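Local coordinates for protein aminotransferase (Helicobacter pylori, PDB 2FNU) that catalyses the pyridoxal phosphate-dependent transamination of a UDP-linked 4-keto sugar, with glutamate as amino donor, in the second step of pseudaminic acid biosynthesis for flagellin modification, at residues Pro9-Glu14 against Leu240-Lys245; Lys17-Val22 against Asn232-Ala237; Ile182-Thr187 against Lys280-Leu285. One frame throughout, in Å; residues are numbered along the deposited sequence.

Contact 1: residues Pro9-Glu14 against Leu240-Lys245; sequences PCLDKE and LSQLKK. With UD1 (uridine-diphosphate-N-acetylglucosamine), chain F.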
loop_
_atom_site.group_PDB
_atom_site.type_symbol
_atom_site.label_atom_id
_atom_site.label_comp_id
_atom_site.label_asym_id
_atom_site.label_seq_id
_atom_site.Cartn_x
_atom_site.Cartn_y
_atom_site.Cartn_z
ATOM N N PRO B 9 -15.059 -11.610 -6.011
ATOM C CA PRO B 9 -14.778 -10.818 -7.195
ATOM C C PRO B 9 -15.474 -11.421 -8.410
ATOM O O PRO B 9 -15.678 -12.637 -8.467
ATOM C CB PRO B 9 -13.251 -10.939 -7.342
ATOM C CG PRO B 9 -12.909 -12.268 -6.707
ATOM C CD PRO B 9 -13.882 -12.382 -5.552
ATOM N N CYS B 10 -15.796 -10.572 -9.377
ATOM C CA CYS B 10 -16.508 -11.013 -10.567
ATOM C C CYS B 10 -15.777 -10.508 -11.800
ATOM O O CYS B 10 -16.180 -9.512 -12.407
ATOM C CB CYS B 10 -17.949 -10.495 -10.533
ATOM S SG CYS B 10 -18.877 -11.083 -9.080
ATOM N N LEU B 11 -14.696 -11.205 -12.166
ATOM C CA LEU B 11 -13.919 -10.847 -13.362
ATOM C C LEU B 11 -14.428 -11.594 -14.577
ATOM O O LEU B 11 -14.861 -12.734 -14.452
ATOM C CB LEU B 11 -12.434 -11.185 -13.152
ATOM C CG LEU B 11 -11.556 -10.094 -12.526
ATOM C CD1 LEU B 11 -12.169 -9.525 -11.274
ATOM C CD2 LEU B 11 -10.152 -10.616 -12.253
ATOM N N ASP B 12 -14.348 -10.955 -15.742
ATOM C CA ASP B 12 -14.725 -11.605 -17.004
ATOM C C ASP B 12 -13.549 -11.580 -17.981
ATOM O O ASP B 12 -12.451 -11.153 -17.636
ATOM C CB ASP B 12 -15.985 -10.962 -17.614
ATOM C CG ASP B 12 -15.789 -9.498 -18.007
ATOM O OD1 ASP B 12 -16.807 -8.822 -18.285
ATOM O OD2 ASP B 12 -14.642 -9.001 -18.044
ATOM N N LYS B 13 -13.777 -12.034 -19.212
ATOM C CA LYS B 13 -12.664 -12.135 -20.172
ATOM C C LYS B 13 -12.030 -10.798 -20.543
ATOM O O LYS B 13 -10.827 -10.737 -20.828
ATOM C CB LYS B 13 -13.075 -12.938 -21.425
ATOM C CG LYS B 13 -14.230 -12.359 -22.235
ATOM C CD LYS B 13 -13.745 -11.474 -23.389
ATOM C CE LYS B 13 -14.903 -10.977 -24.250
ATOM N NZ LYS B 13 -15.605 -12.097 -24.943
ATOM N N GLU B 14 -12.823 -9.729 -20.569
ATOM C CA GLU B 14 -12.294 -8.408 -20.897
ATOM C C GLU B 14 -11.341 -7.952 -19.791
ATOM O O GLU B 14 -10.296 -7.349 -20.074
ATOM C CB GLU B 14 -13.423 -7.385 -21.087
ATOM C CG GLU B 14 -14.193 -7.513 -22.403
ATOM C CD GLU B 14 -15.159 -6.348 -22.626
ATOM O OE1 GLU B 14 -15.020 -5.305 -21.935
ATOM O OE2 GLU B 14 -16.056 -6.472 -23.497
ATOM N N LEU B 240 -10.178 -0.059 -14.497
ATOM C CA LEU B 240 -10.788 0.578 -15.671
ATOM C C LEU B 240 -11.790 -0.365 -16.319
ATOM O O LEU B 240 -12.906 0.038 -16.661
ATOM C CB LEU B 240 -9.725 0.928 -16.710
ATOM C CG LEU B 240 -9.141 2.319 -16.866
ATOM C CD1 LEU B 240 -8.027 2.222 -17.905
ATOM C CD2 LEU B 240 -10.208 3.304 -17.309
ATOM N N SER B 241 -11.391 -1.630 -16.477
ATOM C CA SER B 241 -12.227 -2.614 -17.163
ATOM C C SER B 241 -13.468 -2.936 -16.341
ATOM O O SER B 241 -14.586 -3.038 -16.878
ATOM C CB SER B 241 -11.409 -3.884 -17.453
ATOM O OG SER B 241 -12.181 -4.813 -18.192
ATOM N N GLN B 242 -13.288 -3.078 -15.030
ATOM C CA GLN B 242 -14.420 -3.291 -14.133
ATOM C C GLN B 242 -15.362 -2.076 -14.097
ATOM O O GLN B 242 -16.594 -2.223 -14.109
ATOM C CB GLN B 242 -13.883 -3.579 -12.725
ATOM C CG GLN B 242 -13.288 -4.985 -12.582
ATOM C CD GLN B 242 -14.268 -5.935 -11.940
ATOM O OE1 GLN B 242 -14.661 -5.751 -10.779
ATOM N NE2 GLN B 242 -14.703 -6.961 -12.694
ATOM N N LEU B 243 -14.793 -0.874 -14.056
ATOM C CA LEU B 243 -15.602 0.349 -13.970
ATOM C C LEU B 243 -16.512 0.490 -15.187
ATOM O O LEU B 243 -17.646 0.959 -15.060
ATOM C CB LEU B 243 -14.713 1.595 -13.818
ATOM C CG LEU B 243 -15.461 2.913 -13.656
ATOM C CD1 LEU B 243 -16.318 2.936 -12.390
ATOM C CD2 LEU B 243 -14.443 4.034 -13.623
ATOM N N LYS B 244 -16.028 0.065 -16.354
ATOM C CA LYS B 244 -16.831 0.148 -17.590
ATOM C C LYS B 244 -18.133 -0.640 -17.482
ATOM O O LYS B 244 -19.102 -0.333 -18.195
ATOM C CB LYS B 244 -16.029 -0.355 -18.793
ATOM C CG LYS B 244 -15.033 0.671 -19.318
ATOM C CD LYS B 244 -14.097 0.083 -20.368
ATOM C CE LYS B 244 -13.143 1.171 -20.883
ATOM N NZ LYS B 244 -11.866 0.677 -21.490
ATOM N N LYS B 245 -18.151 -1.667 -16.627
ATOM C CA LYS B 245 -19.380 -2.443 -16.416
ATOM C C LYS B 245 -19.947 -2.296 -15.009
ATOM O O LYS B 245 -20.768 -3.117 -14.584
ATOM C CB LYS B 245 -19.176 -3.931 -16.758
ATOM C CG LYS B 245 -18.069 -4.606 -16.001
ATOM C CD LYS B 245 -18.039 -6.105 -16.275
ATOM C CE LYS B 245 -16.680 -6.665 -15.912
ATOM N NZ LYS B 245 -15.656 -6.365 -16.972
HETATM C "C1'" UD1 F . -12.916 -6.729 6.047
HETATM C "C2'" UD1 F . -14.345 -6.167 6.154
HETATM C "C3'" UD1 F . -14.860 -5.623 4.825
HETATM C "C4'" UD1 F . -13.813 -4.713 4.167
HETATM C "C5'" UD1 F . -12.392 -5.305 4.124
HETATM C "C6'" UD1 F . -12.225 -6.335 3.004
HETATM C "C7'" UD1 F . -15.575 -7.319 7.956
HETATM C "C8'" UD1 F . -16.366 -8.530 8.371
HETATM N "N2'" UD1 F . -15.242 -7.204 6.666
HETATM O "O1'" UD1 F . -12.923 -7.982 5.360
HETATM O "O3'" UD1 F . -16.070 -4.859 5.039
HETATM O "O5'" UD1 F . -11.995 -5.827 5.404
HETATM O "O7'" UD1 F . -15.267 -6.484 8.772
HETATM N N1 UD1 F . -13.048 -13.252 -0.515
HETATM C C2 UD1 F . -12.985 -13.612 -1.876
HETATM N N3 UD1 F . -11.936 -13.227 -2.622
HETATM C C4 UD1 F . -10.929 -12.510 -2.105
HETATM C C5 UD1 F . -10.931 -12.122 -0.765
HETATM C C6 UD1 F . -11.993 -12.496 0.048
HETATM O O2 UD1 F . -13.913 -14.289 -2.383
HETATM O O4 UD1 F . -9.978 -12.179 -2.839
HETATM C C1B UD1 F . -14.206 -13.702 0.283
HETATM C C2B UD1 F . -13.870 -15.076 0.846
HETATM O "O2'" UD1 F . -15.019 -15.921 0.738
HETATM C C3B UD1 F . -13.534 -14.814 2.298
HETATM C C4B UD1 F . -14.377 -13.598 2.619
HETATM O O4B UD1 F . -14.458 -12.843 1.404
HETATM O O3B UD1 F . -13.856 -15.912 3.161
HETATM C C5B UD1 F . -13.719 -12.771 3.704
HETATM O O5B UD1 F . -14.551 -11.647 3.958
HETATM P PA UD1 F . -14.371 -10.842 5.345
HETATM O O1A UD1 F . -15.240 -9.595 5.280
HETATM O O2A UD1 F . -14.556 -11.827 6.487
HETATM O O3A UD1 F . -12.805 -10.473 5.163
HETATM P PB UD1 F . -12.072 -9.242 5.914
HETATM O O1B UD1 F . -12.283 -9.356 7.416
HETATM O O2B UD1 F . -10.670 -9.140 5.332
HETATM O O HOH W 1 -15.870 -7.720 -9.196
HETATM O O HOH W 2 -15.753 -4.184 -19.040
#
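The extended lead-in P9-D12 runs past the C-terminal end of helix 233-244 and then turns into helix 13-23, bringing the CA atoms of E14 and S241 to 6.9 Å. Q242 carries the link to the extended part. Its chain, bent at chi2 (-99°), folds over so that NE2 donates to C10 O at 3.0 Å. The acceptor lies nearly in the amide plane of Q242, yet NE2 stands well above the carbonyl plane of C10, and the N-H...O angle is 147°. Q242 OE1 accepts from a water that takes the N-H of C10, and also the backbone N-H of T186; an amide suits this place because one flat group both donates and accepts. Where the lead-in becomes helix, D12 is the N-cap: its carboxylate caps a backbone N just beyond E14, and D15 OD2 accepts the N-H of D12, so the pair meets the definition of a capping box. K245 reaches the D12 carboxylate tip to tip, its CG set between N and C (chi1 57°) and the chain extended as far as CE. Its NZ lies 3.0 Å from D12 OD1 and 3.0 Å from D12 OD2, a salt bridge whose single hydrogen bonds are weak. D15 is a second partner for all three side chains, OD1 for K245 NZ and S241 OG, OD2 for Q242 NE2; an ammonium between two aspartates should favour their ionised forms. A second water joins S241 O (2.7 Å) to K245 NZ and E14 OE1. At the other end, P9 CD rests 3.6 Å from N3 of the uracil of UD1.

Contact 2: residues Lys17-Val22 against Asn232-Ala237; sequences KAVLEV and NEIQSA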
loop_
_atom_site.group_PDB
_atom_site.type_symbol
_atom_site.label_atom_id
_atom_site.label_comp_id
_atom_site.label_asym_id
_atom_site.label_seq_id
_atom_site.Cartn_x
_atom_site.Cartn_y
_atom_site.Cartn_z
ATOM N N LYS B 17 -8.090 -9.961 -20.230
ATOM C CA LYS B 17 -7.381 -9.368 -21.376
ATOM C C LYS B 17 -6.673 -8.068 -21.006
ATOM O O LYS B 17 -5.524 -7.828 -21.403
ATOM C CB LYS B 17 -8.352 -9.092 -22.531
ATOM C CG LYS B 17 -7.696 -8.564 -23.798
ATOM C CD LYS B 17 -8.716 -8.495 -24.940
ATOM C CE LYS B 17 -8.067 -8.088 -26.255
ATOM N NZ LYS B 17 -7.405 -9.244 -26.925
ATOM N N ALA B 18 -7.376 -7.213 -20.260
ATOM C CA ALA B 18 -6.823 -5.917 -19.864
ATOM C C ALA B 18 -5.559 -6.094 -19.030
ATOM O O ALA B 18 -4.583 -5.396 -19.242
ATOM C CB ALA B 18 -7.865 -5.106 -19.096
ATOM N N VAL B 19 -5.597 -7.020 -18.074
ATOM C CA VAL B 19 -4.428 -7.297 -17.231
ATOM C C VAL B 19 -3.273 -7.826 -18.094
ATOM O O VAL B 19 -2.129 -7.386 -17.978
ATOM C CB VAL B 19 -4.782 -8.280 -16.098
ATOM C CG1 VAL B 19 -3.518 -8.834 -15.437
ATOM C CG2 VAL B 19 -5.704 -7.603 -15.054
ATOM N N LEU B 20 -3.575 -8.761 -18.988
ATOM C CA LEU B 20 -2.507 -9.369 -19.784
ATOM C C LEU B 20 -1.807 -8.373 -20.711
ATOM O O LEU B 20 -0.579 -8.440 -20.885
ATOM C CB LEU B 20 -3.015 -10.631 -20.499
ATOM C CG LEU B 20 -3.482 -11.725 -19.502
ATOM C CD1 LEU B 20 -4.347 -12.791 -20.188
ATOM C CD2 LEU B 20 -2.343 -12.396 -18.692
ATOM N N GLU B 21 -2.552 -7.418 -21.267
ATOM C CA GLU B 21 -1.949 -6.337 -22.046
ATOM C C GLU B 21 -0.890 -5.591 -21.237
ATOM O O GLU B 21 0.165 -5.246 -21.768
ATOM C CB GLU B 21 -3.001 -5.342 -22.550
ATOM C CG GLU B 21 -3.918 -5.893 -23.627
ATOM C CD GLU B 21 -5.095 -4.972 -23.944
ATOM O OE1 GLU B 21 -5.811 -5.252 -24.936
ATOM O OE2 GLU B 21 -5.314 -3.977 -23.208
ATOM N N VAL B 22 -1.171 -5.323 -19.955
ATOM C CA VAL B 22 -0.201 -4.622 -19.125
ATOM C C VAL B 22 1.065 -5.449 -18.952
ATOM O O VAL B 22 2.164 -4.915 -19.006
ATOM C CB VAL B 22 -0.766 -4.285 -17.728
ATOM C CG1 VAL B 22 0.321 -3.627 -16.872
ATOM C CG2 VAL B 22 -1.954 -3.385 -17.870
ATOM N N ASN B 232 -0.673 0.151 -8.985
ATOM C CA ASN B 232 0.145 -0.108 -10.174
ATOM C C ASN B 232 -0.701 -0.249 -11.445
ATOM O O ASN B 232 -1.936 -0.152 -11.395
ATOM C CB ASN B 232 1.040 -1.329 -9.940
ATOM C CG ASN B 232 0.246 -2.578 -9.625
ATOM O OD1 ASN B 232 0.308 -3.128 -8.512
ATOM N ND2 ASN B 232 -0.538 -3.012 -10.587
ATOM N N GLU B 233 -0.039 -0.463 -12.589
ATOM C CA GLU B 233 -0.744 -0.481 -13.873
ATOM C C GLU B 233 -1.580 -1.734 -14.065
ATOM O O GLU B 233 -2.591 -1.702 -14.770
ATOM C CB GLU B 233 0.239 -0.339 -15.037
ATOM C CG GLU B 233 0.932 0.992 -15.058
ATOM C CD GLU B 233 0.017 2.089 -15.559
ATOM O OE1 GLU B 233 -0.545 2.819 -14.720
ATOM O OE2 GLU B 233 -0.165 2.197 -16.790
ATOM N N ILE B 234 -1.152 -2.843 -13.475
ATOM C CA ILE B 234 -1.893 -4.096 -13.608
ATOM C C ILE B 234 -3.265 -3.897 -12.955
ATOM O O ILE B 234 -4.302 -4.164 -13.560
ATOM C CB ILE B 234 -1.150 -5.258 -12.935
ATOM C CG1 ILE B 234 0.226 -5.488 -13.597
ATOM C CG2 ILE B 234 -1.985 -6.537 -12.997
ATOM C CD1 ILE B 234 1.122 -6.443 -12.788
ATOM N N GLN B 235 -3.268 -3.358 -11.738
ATOM C CA GLN B 235 -4.512 -3.171 -11.000
ATOM C C GLN B 235 -5.342 -2.057 -11.608
ATOM O O GLN B 235 -6.565 -2.115 -11.572
ATOM C CB GLN B 235 -4.218 -2.758 -9.575
ATOM C CG GLN B 235 -3.451 -3.723 -8.762
ATOM C CD GLN B 235 -3.022 -3.072 -7.453
ATOM O OE1 GLN B 235 -3.522 -3.433 -6.391
ATOM N NE2 GLN B 235 -2.117 -2.077 -7.531
ATOM N N SER B 236 -4.688 -1.022 -12.138
ATOM C CA SER B 236 -5.419 0.083 -12.777
ATOM C C SER B 236 -6.148 -0.387 -14.036
ATOM O O SER B 236 -7.260 0.062 -14.337
ATOM C CB SER B 236 -4.460 1.220 -13.124
ATOM O OG SER B 236 -3.932 1.796 -11.941
ATOM N N ALA B 237 -5.525 -1.293 -14.785
ATOM C CA ALA B 237 -6.184 -1.861 -15.967
ATOM C C ALA B 237 -7.413 -2.658 -15.551
ATOM O O ALA B 237 -8.471 -2.578 -16.186
ATOM C CB ALA B 237 -5.205 -2.782 -16.708
#
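The flat group here is the carboxylate of E233, turned away from helix 13-23 by the bend at chi2 (-76°); its two oxygens accept the backbone N-H groups of R33 and S34 at the start of helix 32-45. No ring lies between the segments, and the contact itself is antiparallel helix packing, segments 17-22 and 233-237 of helices 13-23 and 233-244, with axes 8.3 Å apart at their closest and at an angle of 155°. Alanine suits so close an approach. A237 CB points at the facing helix and meets two groups there, V22 CG2 at 3.5 Å and the carbonyl oxygen of A18 at 3.7 Å. V22, with CG1 anti to its backbone N (177°), spreads its branches over different neighbours: CG1 touches E233 CB and, at 3.8 Å, I234 CG1, whereas CG2 lies against A237 CB and, at 3.6 Å, the carbonyl oxygen of E233. No hydrogen bond crosses between the segments; methyl groups meet one another and backbone carbonyl oxygens. V19 CG1 meets I234 CG2 at 3.7 Å, the two chains crossing obliquely, and both residues also pack on the second subunit, V19 on L23 and I234 on A188. At the first turn of helix 233-244, the carbonyl oxygen of N232 accepts twice, from S236 N and from S236 OG at 2.8 Å.

Contact 3: residues Ile182-Thr187 against Lys280-Leu285; sequences IKPITT and KSSNHL. With UD1 (uridine-diphosphate-N-acetylglucosamine), chain F; PMP (4'-deoxy-4'-aminopyridoxal-5'-phosphate), chain E.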
loop_
_atom_site.group_PDB
_atom_site.type_symbol
_atom_site.label_atom_id
_atom_site.label_comp_id
_atom_site.label_asym_id
_atom_site.label_seq_id
_atom_site.Cartn_x
_atom_site.Cartn_y
_atom_site.Cartn_z
ATOM N N ILE B 182 -13.695 -7.928 -2.808
ATOM C CA ILE B 182 -15.120 -8.230 -2.631
ATOM C C ILE B 182 -16.015 -7.011 -2.804
ATOM O O ILE B 182 -17.230 -7.089 -2.555
ATOM C CB ILE B 182 -15.406 -8.935 -1.284
ATOM C CG1 ILE B 182 -15.100 -7.991 -0.117
ATOM C CG2 ILE B 182 -14.599 -10.241 -1.231
ATOM C CD1 ILE B 182 -15.453 -8.548 1.279
ATOM N N LYS B 183 -15.429 -5.892 -3.241
ATOM C CA LYS B 183 -16.180 -4.635 -3.327
ATOM C C LYS B 183 -16.933 -4.475 -4.656
ATOM O O LYS B 183 -16.813 -5.327 -5.547
ATOM C CB LYS B 183 -15.251 -3.457 -3.064
ATOM C CG LYS B 183 -14.783 -3.362 -1.600
ATOM C CD LYS B 183 -15.888 -2.909 -0.665
ATOM C CE LYS B 183 -15.330 -2.656 0.743
ATOM N NZ LYS B 183 -16.230 -3.167 1.789
ATOM N N PRO B 184 -17.763 -3.428 -4.773
ATOM C CA PRO B 184 -18.586 -3.294 -5.986
ATOM C C PRO B 184 -17.844 -3.461 -7.311
ATOM O O PRO B 184 -18.375 -4.077 -8.240
ATOM C CB PRO B 184 -19.208 -1.905 -5.822
ATOM C CG PRO B 184 -19.436 -1.835 -4.317
ATOM C CD PRO B 184 -18.123 -2.397 -3.770
ATOM N N ILE B 185 -16.641 -2.900 -7.403
ATOM C CA ILE B 185 -15.699 -3.288 -8.468
ATOM C C ILE B 185 -14.382 -3.531 -7.769
ATOM O O ILE B 185 -14.184 -3.062 -6.639
ATOM C CB ILE B 185 -15.502 -2.231 -9.585
ATOM C CG1 ILE B 185 -14.874 -0.945 -9.027
ATOM C CG2 ILE B 185 -16.811 -2.009 -10.367
ATOM C CD1 ILE B 185 -14.390 0.044 -10.126
ATOM N N THR B 186 -13.461 -4.215 -8.441
ATOM C CA THR B 186 -12.206 -4.571 -7.784
ATOM C C THR B 186 -10.951 -4.325 -8.608
ATOM O O THR B 186 -10.977 -4.370 -9.840
ATOM C CB THR B 186 -12.207 -6.046 -7.327
ATOM O OG1 THR B 186 -11.076 -6.273 -6.480
ATOM C CG2 THR B 186 -12.119 -7.009 -8.532
ATOM N N THR B 187 -9.864 -4.064 -7.890
ATOM C CA THR B 187 -8.508 -4.061 -8.434
ATOM C C THR B 187 -7.639 -5.034 -7.601
ATOM O O THR B 187 -6.411 -4.866 -7.542
ATOM C CB THR B 187 -7.909 -2.630 -8.399
ATOM O OG1 THR B 187 -7.844 -2.150 -7.043
ATOM C CG2 THR B 187 -8.782 -1.685 -9.209
ATOM N N LYS B 280 -30.956 4.433 -5.564
ATOM C CA LYS B 280 -30.139 3.308 -6.030
ATOM C C LYS B 280 -28.954 3.104 -5.103
ATOM O O LYS B 280 -28.308 4.075 -4.686
ATOM C CB LYS B 280 -29.607 3.570 -7.423
ATOM C CG LYS B 280 -30.611 3.445 -8.535
ATOM C CD LYS B 280 -29.829 3.310 -9.849
ATOM C CE LYS B 280 -30.618 3.674 -11.075
ATOM N NZ LYS B 280 -29.691 3.579 -12.250
ATOM N N SER B 281 -28.686 1.842 -4.760
ATOM C CA SER B 281 -27.540 1.477 -3.921
ATOM C C SER B 281 -26.628 0.534 -4.682
ATOM O O SER B 281 -27.085 -0.235 -5.543
ATOM C CB SER B 281 -28.005 0.758 -2.643
ATOM O OG SER B 281 -26.923 0.105 -1.961
ATOM N N SER B 282 -25.337 0.576 -4.332
ATOM C CA SER B 282 -24.369 -0.353 -4.901
ATOM C C SER B 282 -24.719 -1.802 -4.540
ATOM O O SER B 282 -24.275 -2.741 -5.201
ATOM C CB SER B 282 -22.987 -0.026 -4.339
ATOM O OG SER B 282 -22.964 -0.318 -2.944
ATOM N N ASN B 283 -25.472 -1.990 -3.461
ATOM C CA ASN B 283 -25.798 -3.332 -2.962
ATOM C C ASN B 283 -24.542 -4.125 -2.629
ATOM O O ASN B 283 -24.455 -5.316 -2.918
ATOM C CB ASN B 283 -26.644 -4.129 -3.973
ATOM C CG ASN B 283 -28.017 -3.527 -4.184
ATOM O OD1 ASN B 283 -28.429 -3.237 -5.321
ATOM N ND2 ASN B 283 -28.732 -3.324 -3.096
ATOM N N HIS B 284 -23.555 -3.454 -2.028
ATOM C CA HIS B 284 -22.366 -4.187 -1.595
ATOM C C HIS B 284 -22.723 -5.324 -0.643
ATOM O O HIS B 284 -22.161 -6.440 -0.760
ATOM C CB HIS B 284 -21.316 -3.255 -0.967
ATOM C CG HIS B 284 -20.186 -3.995 -0.346
ATOM N ND1 HIS B 284 -19.470 -4.961 -1.029
ATOM C CD2 HIS B 284 -19.669 -3.952 0.901
ATOM C CE1 HIS B 284 -18.561 -5.481 -0.221
ATOM N NE2 HIS B 284 -18.662 -4.889 0.956
ATOM N N LEU B 285 -23.615 -5.026 0.311
ATOM C CA LEU B 285 -24.123 -6.039 1.254
ATOM C C LEU B 285 -25.619 -6.203 1.101
ATOM O O LEU B 285 -26.305 -5.268 0.639
ATOM C CB LEU B 285 -23.853 -5.658 2.713
ATOM C CG LEU B 285 -22.423 -5.319 3.137
ATOM C CD1 LEU B 285 -22.350 -4.815 4.596
ATOM C CD2 LEU B 285 -21.517 -6.529 2.963
HETATM C "C1'" UD1 F . -12.916 -6.729 6.047
HETATM C "C2'" UD1 F . -14.345 -6.167 6.154
HETATM C "C3'" UD1 F . -14.860 -5.623 4.825
HETATM C "C4'" UD1 F . -13.813 -4.713 4.167
HETATM C "C5'" UD1 F . -12.392 -5.305 4.124
HETATM C "C6'" UD1 F . -12.225 -6.335 3.004
HETATM C "C7'" UD1 F . -15.575 -7.319 7.956
HETATM C "C8'" UD1 F . -16.366 -8.530 8.371
HETATM N "N2'" UD1 F . -15.242 -7.204 6.666
HETATM O "O1'" UD1 F . -12.923 -7.982 5.360
HETATM O "O3'" UD1 F . -16.070 -4.859 5.039
HETATM O "O5'" UD1 F . -11.995 -5.827 5.404
HETATM O "O7'" UD1 F . -15.267 -6.484 8.772
HETATM N N1 UD1 F . -13.048 -13.252 -0.515
HETATM C C2 UD1 F . -12.985 -13.612 -1.876
HETATM N N3 UD1 F . -11.936 -13.227 -2.622
HETATM C C4 UD1 F . -10.929 -12.510 -2.105
HETATM C C5 UD1 F . -10.931 -12.122 -0.765
HETATM C C6 UD1 F . -11.993 -12.496 0.048
HETATM O O2 UD1 F . -13.913 -14.289 -2.383
HETATM O O4 UD1 F . -9.978 -12.179 -2.839
HETATM C C1B UD1 F . -14.206 -13.702 0.283
HETATM C C2B UD1 F . -13.870 -15.076 0.846
HETATM O "O2'" UD1 F . -15.019 -15.921 0.738
HETATM C C3B UD1 F . -13.534 -14.814 2.298
HETATM C C4B UD1 F . -14.377 -13.598 2.619
HETATM O O4B UD1 F . -14.458 -12.843 1.404
HETATM O O3B UD1 F . -13.856 -15.912 3.161
HETATM C C5B UD1 F . -13.719 -12.771 3.704
HETATM O O5B UD1 F . -14.551 -11.647 3.958
HETATM P PA UD1 F . -14.371 -10.842 5.345
HETATM O O1A UD1 F . -15.240 -9.595 5.280
HETATM O O2A UD1 F . -14.556 -11.827 6.487
HETATM O O3A UD1 F . -12.805 -10.473 5.163
HETATM P PB UD1 F . -12.072 -9.242 5.914
HETATM O O1B UD1 F . -12.283 -9.356 7.416
HETATM O O2B UD1 F . -10.670 -9.140 5.332
HETATM N N1 PMP E . -13.932 1.408 5.191
HETATM C C2 PMP E . -14.943 0.488 5.083
HETATM C C2A PMP E . -16.358 0.931 5.375
HETATM C C3 PMP E . -14.638 -0.824 4.696
HETATM O O3 PMP E . -15.632 -1.748 4.549
HETATM C C4 PMP E . -13.299 -1.206 4.442
HETATM C C4A PMP E . -12.930 -2.635 4.108
HETATM N N4A PMP E . -13.786 -3.597 4.766
HETATM C C5 PMP E . -12.299 -0.229 4.500
HETATM C C6 PMP E . -12.653 1.080 4.819
HETATM C C5A PMP E . -10.846 -0.552 4.199
HETATM O O4P PMP E . -10.736 -0.680 2.793
HETATM P P PMP E . -9.505 -1.512 2.159
HETATM O O1P PMP E . -9.828 -2.970 2.390
HETATM O O2P PMP E . -9.545 -1.194 0.694
HETATM O O3P PMP E . -8.220 -1.066 2.801
HETATM O O HOH W 3 -19.695 -5.730 -3.798
#
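The cofactor-binding lysine loop of this DegT/DnrJ/EryC1-family aminotransferase, lying between strands 174-178 and 191-195, packs here against the loop that leads into strand 286-290. H284 is the centre of the contact. With CG anti to its backbone N (chi1 172°), it sets one face of the imidazole against K183 CD, which sits toward the ring's rim, 20° off the normal, a CH-pi contact of 3.9 Å to the centroid. In the plane of the ring, at its edge, are I182 O, 3.1 Å from CE1, and a water that donates to I182 O and lies 2.9 Å from ND1. H157, which bonds PMP, meets this ring edge-to-face. K183 is the residue that carries pyridoxal phosphate as an internal aldimine, but here it is released: N4A of PMP is joined to C4' of the UD1 sugar as the external aldimine. Bends at chi2 and chi4 instead bring K183 NZ to O3 of PMP, to which it donates at 3.2 Å, and to 3.1 Å from H284 NE2. A nearby imidazole and O3 could influence the protonation of this amine. I182, just before the lysine, lays CG2 against uracil N1 of UD1 at 3.5 Å. The apolar ring of P184 offers CG to S282 CB at 4.0 Å and CD to H284 ND1. S281 OG accepts from N283 N in an ST turn, and S282 OG bonds H157 O.

Contacts 1 and 2 are successive parts of one helix pair, 13-23 with 233-244; their centres are about 11 Å apart, S241 CB meets A18 CB at 4.1 Å, and both touch the second subunit. Contact 3, its centre about 12 Å from that of contact 1, lies deeper, at the cofactor. Q242 OE1 accepts the N-H of T186 (O to N 3.0 Å), which makes contact 1 a second-shell neighbour of the lysine loop. P9 and I182 approach the same UD1, whereas the side chain of E233 in contact 2 is about 6 Å from the other UD1 of the dimer. Contacts 2 and 3, centres about 20 Å apart, still touch through Q235 O and T187 CG2 at 3.3 Å.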